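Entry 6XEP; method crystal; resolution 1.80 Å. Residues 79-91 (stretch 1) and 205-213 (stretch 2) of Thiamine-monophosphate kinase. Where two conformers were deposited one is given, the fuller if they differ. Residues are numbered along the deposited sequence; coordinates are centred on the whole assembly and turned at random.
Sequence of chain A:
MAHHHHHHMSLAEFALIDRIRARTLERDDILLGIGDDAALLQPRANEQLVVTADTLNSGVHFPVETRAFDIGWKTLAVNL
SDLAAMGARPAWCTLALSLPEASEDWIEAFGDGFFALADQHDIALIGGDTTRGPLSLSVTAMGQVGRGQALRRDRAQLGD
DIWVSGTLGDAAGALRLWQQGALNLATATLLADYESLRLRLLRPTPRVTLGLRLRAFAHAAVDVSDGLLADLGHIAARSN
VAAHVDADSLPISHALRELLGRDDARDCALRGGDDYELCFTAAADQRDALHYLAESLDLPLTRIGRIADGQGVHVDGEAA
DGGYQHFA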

# COMPACT_ATOMS: atom_id res chain seq x y z
N ASN A 79 11.02 2.84 -1.36
CA ASN A 79 10.51 2.56 -0.02
C ASN A 79 11.63 2.18 0.93
O ASN A 79 11.61 2.57 2.11
CB ASN A 79 9.49 1.43 -0.10
CG ASN A 79 8.20 1.88 -0.68
OD1 ASN A 79 8.02 1.91 -1.90
ND2 ASN A 79 7.27 2.29 0.18
N LEU A 80 12.59 1.39 0.46
CA LEU A 80 13.70 1.01 1.31
C LEU A 80 14.54 2.23 1.68
O LEU A 80 15.08 2.30 2.79
CB LEU A 80 14.56 -0.04 0.62
CG LEU A 80 13.93 -1.42 0.48
CD1 LEU A 80 14.87 -2.37 -0.26
CD2 LEU A 80 13.55 -1.98 1.87
N SER A 81 14.67 3.18 0.76
CA SER A 81 15.41 4.40 1.07
C SER A 81 14.69 5.20 2.15
O SER A 81 15.33 5.79 3.03
CB SER A 81 15.59 5.23 -0.20
OG SER A 81 16.30 6.41 0.11
N ASP A 82 13.35 5.24 2.10
CA ASP A 82 12.55 5.87 3.15
C ASP A 82 12.81 5.21 4.50
O ASP A 82 13.00 5.88 5.52
CB ASP A 82 11.05 5.77 2.82
CG ASP A 82 10.64 6.52 1.56
OD1 ASP A 82 11.41 7.33 1.02
OD2 ASP A 82 9.50 6.27 1.11
N LEU A 83 12.79 3.87 4.51
CA LEU A 83 13.04 3.14 5.75
C LEU A 83 14.46 3.37 6.24
O LEU A 83 14.69 3.46 7.45
CB LEU A 83 12.79 1.64 5.56
CG LEU A 83 11.33 1.24 5.39
CD1 LEU A 83 11.22 -0.26 5.25
CD2 LEU A 83 10.52 1.72 6.59
N ALA A 84 15.42 3.45 5.32
CA ALA A 84 16.81 3.66 5.71
C ALA A 84 16.98 4.96 6.49
O ALA A 84 17.71 5.01 7.49
CB ALA A 84 17.70 3.68 4.47
N ALA A 85 16.34 6.03 6.02
CA ALA A 85 16.49 7.33 6.64
C ALA A 85 15.90 7.37 8.03
O ALA A 85 16.18 8.29 8.79
CB ALA A 85 15.84 8.41 5.76
N MET A 86 15.06 6.38 8.37
CA MET A 86 14.55 6.25 9.72
C MET A 86 15.34 5.24 10.54
O MET A 86 15.03 5.05 11.72
CB MET A 86 13.08 5.87 9.68
CG MET A 86 12.27 6.98 9.06
SD MET A 86 10.53 6.63 9.21
CE MET A 86 10.33 5.39 7.95
N GLY A 87 16.36 4.62 9.96
CA GLY A 87 17.12 3.61 10.67
C GLY A 87 16.28 2.38 11.00
O GLY A 87 16.55 1.71 12.01
N ALA A 88 15.28 2.10 10.19
CA ALA A 88 14.39 0.98 10.44
C ALA A 88 14.89 -0.25 9.72
O ALA A 88 15.47 -0.17 8.64
CB ALA A 88 12.97 1.31 9.97
N ARG A 89 14.66 -1.41 10.35
CA ARG A 89 15.00 -2.70 9.76
C ARG A 89 13.84 -3.17 8.90
O ARG A 89 12.77 -3.49 9.45
CB ARG A 89 15.30 -3.71 10.86
CG ARG A 89 15.73 -5.09 10.36
CD ARG A 89 16.24 -5.94 11.50
NE ARG A 89 17.31 -5.27 12.22
CZ ARG A 89 18.60 -5.29 11.88
NH1 ARG A 89 19.00 -5.97 10.80
NH2 ARG A 89 19.49 -4.64 12.61
N PRO A 90 13.99 -3.27 7.57
CA PRO A 90 12.88 -3.76 6.73
C PRO A 90 12.44 -5.16 7.13
O PRO A 90 13.25 -6.01 7.50
CB PRO A 90 13.47 -3.75 5.31
CG PRO A 90 14.63 -2.81 5.37
CD PRO A 90 15.17 -2.91 6.77
N ALA A 91 11.13 -5.38 7.05
CA ALA A 91 10.53 -6.65 7.45
C ALA A 91 9.66 -7.20 6.33
O ALA A 91 9.97 -8.26 5.77
CB ALA A 91 9.69 -6.46 8.72
N THR A 205 20.56 2.71 -5.29
CA THR A 205 20.89 1.77 -4.22
C THR A 205 20.42 2.31 -2.87
O THR A 205 21.03 3.28 -2.36
CB THR A 205 22.40 1.51 -4.19
OG1 THR A 205 22.82 1.05 -5.49
CG2 THR A 205 22.72 0.42 -3.16
N PRO A 206 19.39 1.74 -2.24
CA PRO A 206 18.97 2.25 -0.93
C PRO A 206 20.00 1.90 0.13
O PRO A 206 20.49 0.77 0.16
CB PRO A 206 17.64 1.54 -0.67
CG PRO A 206 17.78 0.20 -1.41
CD PRO A 206 18.60 0.56 -2.66
N ARG A 207 20.35 2.87 0.98
CA ARG A 207 21.46 2.67 1.90
C ARG A 207 20.96 2.12 3.24
O ARG A 207 21.13 2.73 4.30
CB ARG A 207 22.25 3.96 2.07
CG ARG A 207 22.66 4.60 0.75
CD ARG A 207 23.58 3.68 -0.08
NE ARG A 207 24.12 4.43 -1.20
CZ ARG A 207 24.86 3.91 -2.17
NH1 ARG A 207 25.15 2.60 -2.15
NH2 ARG A 207 25.29 4.70 -3.16
N VAL A 208 20.33 0.94 3.16
CA VAL A 208 19.71 0.34 4.35
C VAL A 208 20.77 0.02 5.40
O VAL A 208 20.60 0.30 6.59
CB VAL A 208 18.89 -0.91 3.96
CG1 VAL A 208 18.28 -1.53 5.21
CG2 VAL A 208 17.78 -0.55 2.95
N THR A 209 21.87 -0.62 4.99
CA THR A 209 22.90 -0.98 5.97
C THR A 209 23.45 0.25 6.68
O THR A 209 23.62 0.24 7.91
CB THR A 209 24.03 -1.76 5.29
OG1 THR A 209 23.47 -2.89 4.62
CG2 THR A 209 25.02 -2.26 6.33
N LEU A 210 23.70 1.32 5.94
CA LEU A 210 24.11 2.57 6.58
C LEU A 210 23.06 3.06 7.57
O LEU A 210 23.38 3.42 8.71
CB LEU A 210 24.37 3.64 5.53
CG LEU A 210 24.69 5.05 6.06
CD1 LEU A 210 25.99 5.07 6.83
CD2 LEU A 210 24.80 5.99 4.84
N GLY A 211 21.80 3.07 7.15
CA GLY A 211 20.74 3.55 8.03
C GLY A 211 20.69 2.81 9.35
O GLY A 211 20.48 3.41 10.41
N LEU A 212 20.95 1.50 9.31
CA LEU A 212 20.92 0.67 10.50
C LEU A 212 22.12 0.88 11.40
O LEU A 212 22.13 0.37 12.52
CB LEU A 212 20.86 -0.81 10.11
CG LEU A 212 19.52 -1.27 9.55
CD1 LEU A 212 19.66 -2.69 9.10
CD2 LEU A 212 18.42 -1.15 10.61
N ARG A 213 23.14 1.60 10.93
CA ARG A 213 24.29 1.88 11.77
C ARG A 213 24.35 3.31 12.25
O ARG A 213 25.02 3.58 13.25
CB ARG A 213 25.58 1.54 11.03
CG ARG A 213 25.70 0.03 10.83
CD ARG A 213 27.13 -0.40 10.67
NE ARG A 213 27.17 -1.66 9.94
CZ ARG A 213 28.28 -2.22 9.48
NH1 ARG A 213 28.20 -3.37 8.82
NH2 ARG A 213 29.46 -1.64 9.67
O HOH W 1 19.14 5.37 0.62
O HOH W 2 17.90 1.50 7.96

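What brings two segments so far apart in sequence together? Mostly apolar packing; no direct hydrogen bond crosses between them. Helix 79-85 and helix 208-213 run nearly parallel, at 17°, with axes approaching to 8.2 Å. At one end Leu80 CB meets Pro206 CB at 3.7 Å, and the proline ring, buried just ahead of the second helix, also lies against the backbone of Ser81. Val208, with chi1 at 179°, presents both methyls: CG2 is 4.0 Å from Leu80 CB, while CG1 reaches Pro90 CD at 3.7 Å, so the branched side chain touches both the helix and the strand that follows it.

How can the backbones come so close? Small residues line the approach. Ala84 points its CB toward the second helix, 3.6 Å from Arg207 O. Gly211 CA lies 3.4 Å from Ala84 O in a CA-H...O contact; a CB there would sit 2.3 Å from Ala84 O, a clash. A second such contact joins Gly87 CA to Gly211 O, also at 3.4 Å. Gly87, the first residue to leave helical phi/psi after the helix, closes a Schellman motif, and its positive phi favours glycine.

Where do polar groups join in? Two waters bridge the stretches. The oxygen of water 1 lies 3.1 Å from Ser81 OG, to which it donates, and 2.8 Å from Arg207 N, from which it accepts, serving the backbone amide of the N-cap residue. The oxygen of water 2 lies 3.0 Å from Ala88 O and 3.3 Å from Val208 O, donating to both and linking two carbonyls that could not bond to each other.

What covers the outer edge? Leu212, whose side chain starts sideways but ends nearer the first stretch, places CD2 3.7 Å from both Gly87 O and Ala88 O. Its CD1 lies 3.8 Å from Arg89 NH1, an apolar cover over one face of the guanidinium of a residue that is otherwise exposed.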